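PDB 3MIX: flagellar biosynthesis protein FlhA from Bacillus subtilis, which takes part in the export of flagellar proteins, providing the adaptor for coordinated delivery of late flagellar building blocks to the type III secretion system. Local coordinates for residues P101-L106 and K115-L120. Residues are numbered along the deposited sequence; the frame is centred on the assembly and turned at random.
Sequences PNEYRL and KGELLL
The phenol ring of Tyr-104 lies across the backbone of Gly-116, its directly paired neighbour in the antiparallel hairpin of strands 103-108 and 111-117, and illustrates how an aromatic residue packs over a glycine in a sheet. With chi1 at 69°, CG of Tyr-104 sits between the backbone N and the carbonyl carbon, and the ring face receives Gly-116 CA in a CH-pi contact, 3.8 Å from the Tyr-104 ring centroid and displaced toward the rim. A side chain on Gly-116 would run into this ring. Beneath it the pair is hydrogen-bonded in both directions: Tyr-104 N gives to Gly-116 O at 2.8 Å, and Gly-116 N returns a bond to Tyr-104 O. Farther along the ring, CE2 of Tyr-104 approaches CG of Leu-118 obliquely at 3.8 Å, while the hydroxyl is hydrogen-bonded to His-177 of helix 170-189, which Leu-118 also touches. An alanine in place of Tyr-104 would probably open a gap over Gly-116 and beside Leu-118 and leave His-177 without this hydroxyl partner. Beyond the strand ends, Leu-118 N donates to Asn-102 O at 2.9 Å, and Asn-102 ND2 rests 3.5 Å from Leu-119 CD2. The other face carries Glu-103 and Glu-117, side by side and pointing the same way, their carboxylate planes 86° apart and Glu-103 OE1 4.0 Å from Glu-117 OE1. Such proximity of like charges would tend to raise the proton affinity of one carboxylate, whereas the ring-covered face joins the hairpin to the helix through apolar packing and one polar link.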
loop_
_atom_site.group_PDB
_atom_site.type_symbol
_atom_site.label_atom_id
_atom_site.label_comp_id
_atom_site.label_asym_id
_atom_site.label_seq_id
_atom_site.Cartn_x
_atom_site.Cartn_y
_atom_site.Cartn_z
ATOM N N PRO A 101 25.980 -15.821 1.790
ATOM C CA PRO A 101 26.082 -16.066 0.353
ATOM C C PRO A 101 24.734 -16.050 -0.370
ATOM O O PRO A 101 24.576 -15.330 -1.356
ATOM C CB PRO A 101 26.715 -17.468 0.276
ATOM C CG PRO A 101 27.048 -17.867 1.716
ATOM C CD PRO A 101 26.969 -16.624 2.533
ATOM N N ASN A 102 23.776 -16.824 0.138
ATOM C CA ASN A 102 22.473 -16.991 -0.492
ATOM C C ASN A 102 21.423 -15.949 -0.074
ATOM O O ASN A 102 20.274 -16.029 -0.494
ATOM C CB ASN A 102 21.934 -18.397 -0.210
ATOM C CG ASN A 102 22.728 -19.489 -0.911
ATOM O OD1 ASN A 102 23.093 -19.364 -2.083
ATOM N ND2 ASN A 102 22.978 -20.576 -0.198
ATOM N N GLU A 103 21.816 -14.979 0.741
ATOM C CA GLU A 103 20.859 -14.053 1.345
ATOM C C GLU A 103 20.539 -12.832 0.484
ATOM O O GLU A 103 21.438 -12.214 -0.088
ATOM C CB GLU A 103 21.357 -13.579 2.709
ATOM C CG GLU A 103 20.263 -13.472 3.747
ATOM C CD GLU A 103 20.018 -14.792 4.469
ATOM O OE1 GLU A 103 19.463 -15.729 3.844
ATOM O OE2 GLU A 103 20.381 -14.890 5.665
ATOM N N TYR A 104 19.255 -12.493 0.402
ATOM C CA TYR A 104 18.860 -11.204 -0.137
ATOM C C TYR A 104 18.058 -10.413 0.881
ATOM O O TYR A 104 17.459 -10.981 1.799
ATOM C CB TYR A 104 18.089 -11.340 -1.456
ATOM C CG TYR A 104 16.711 -11.941 -1.318
ATOM C CD1 TYR A 104 15.612 -11.143 -0.981
ATOM C CD2 TYR A 104 16.498 -13.302 -1.542
ATOM C CE1 TYR A 104 14.341 -11.688 -0.855
ATOM C CE2 TYR A 104 15.231 -13.860 -1.420
ATOM C CZ TYR A 104 14.152 -13.040 -1.080
ATOM O OH TYR A 104 12.894 -13.572 -0.956
ATOM N N ARG A 105 18.041 -9.102 0.682
ATOM C CA ARG A 105 17.371 -8.166 1.566
ATOM C C ARG A 105 16.726 -7.034 0.747
ATOM O O ARG A 105 17.316 -6.549 -0.218
ATOM C CB ARG A 105 18.410 -7.598 2.517
ATOM C CG ARG A 105 17.872 -6.951 3.753
ATOM C CD ARG A 105 19.035 -6.458 4.599
ATOM N NE ARG A 105 18.643 -5.351 5.470
ATOM C CZ ARG A 105 19.472 -4.395 5.890
ATOM N NH1 ARG A 105 20.746 -4.387 5.496
ATOM N NH2 ARG A 105 19.020 -3.429 6.691
ATOM N N LEU A 106 15.510 -6.632 1.117
ATOM C CA LEU A 106 14.820 -5.512 0.462
ATOM C C LEU A 106 14.542 -4.379 1.436
ATOM O O LEU A 106 14.016 -4.594 2.527
ATOM C CB LEU A 106 13.507 -5.956 -0.197
ATOM C CG LEU A 106 12.813 -4.884 -1.067
ATOM C CD1 LEU A 106 13.518 -4.694 -2.429
ATOM C CD2 LEU A 106 11.357 -5.208 -1.269
ATOM N N LYS A 115 13.596 -10.000 3.983
ATOM C CA LYS A 115 14.831 -10.718 3.711
ATOM C C LYS A 115 14.512 -12.155 3.364
ATOM O O LYS A 115 13.431 -12.661 3.687
ATOM C CB LYS A 115 15.845 -10.600 4.861
ATOM C CG LYS A 115 15.405 -11.144 6.213
ATOM C CD LYS A 115 16.487 -10.864 7.258
ATOM C CE LYS A 115 15.968 -11.047 8.677
ATOM N NZ LYS A 115 16.745 -10.239 9.655
ATOM N N GLY A 116 15.444 -12.800 2.673
ATOM C CA GLY A 116 15.244 -14.166 2.228
ATOM C C GLY A 116 16.531 -14.810 1.766
ATOM O O GLY A 116 17.612 -14.228 1.887
ATOM N N GLU A 117 16.391 -16.017 1.231
ATOM C CA GLU A 117 17.515 -16.824 0.781
ATOM C C GLU A 117 17.138 -17.567 -0.496
ATOM O O GLU A 117 16.018 -18.060 -0.634
ATOM C CB GLU A 117 17.961 -17.805 1.877
ATOM C CG GLU A 117 16.908 -18.844 2.327
ATOM C CD GLU A 117 15.651 -18.228 2.957
ATOM O OE1 GLU A 117 15.757 -17.169 3.621
ATOM O OE2 GLU A 117 14.552 -18.807 2.790
ATOM N N LEU A 118 18.072 -17.628 -1.433
ATOM C CA LEU A 118 17.838 -18.334 -2.682
ATOM C C LEU A 118 18.933 -19.350 -2.986
ATOM O O LEU A 118 20.112 -19.124 -2.707
ATOM C CB LEU A 118 17.695 -17.351 -3.845
ATOM C CG LEU A 118 16.497 -16.393 -3.881
ATOM C CD1 LEU A 118 16.694 -15.378 -5.000
ATOM C CD2 LEU A 118 15.159 -17.121 -4.041
ATOM N N LEU A 119 18.517 -20.478 -3.547
ATOM C CA LEU A 119 19.432 -21.491 -4.048
ATOM C C LEU A 119 19.236 -21.545 -5.560
ATOM O O LEU A 119 18.314 -22.197 -6.056
ATOM C CB LEU A 119 19.138 -22.842 -3.393
ATOM C CG LEU A 119 19.368 -22.955 -1.880
ATOM C CD1 LEU A 119 18.669 -24.186 -1.315
ATOM C CD2 LEU A 119 20.856 -22.984 -1.540
ATOM N N LEU A 120 20.104 -20.835 -6.280
ATOM C CA LEU A 120 19.923 -20.550 -7.710
ATOM C C LEU A 120 19.812 -21.802 -8.572
ATOM O O LEU A 120 19.088 -21.813 -9.572
ATOM C CB LEU A 120 21.061 -19.669 -8.241
ATOM C CG LEU A 120 21.737 -18.640 -7.328
ATOM C CD1 LEU A 120 22.970 -19.268 -6.652
ATOM C CD2 LEU A 120 22.127 -17.414 -8.127
#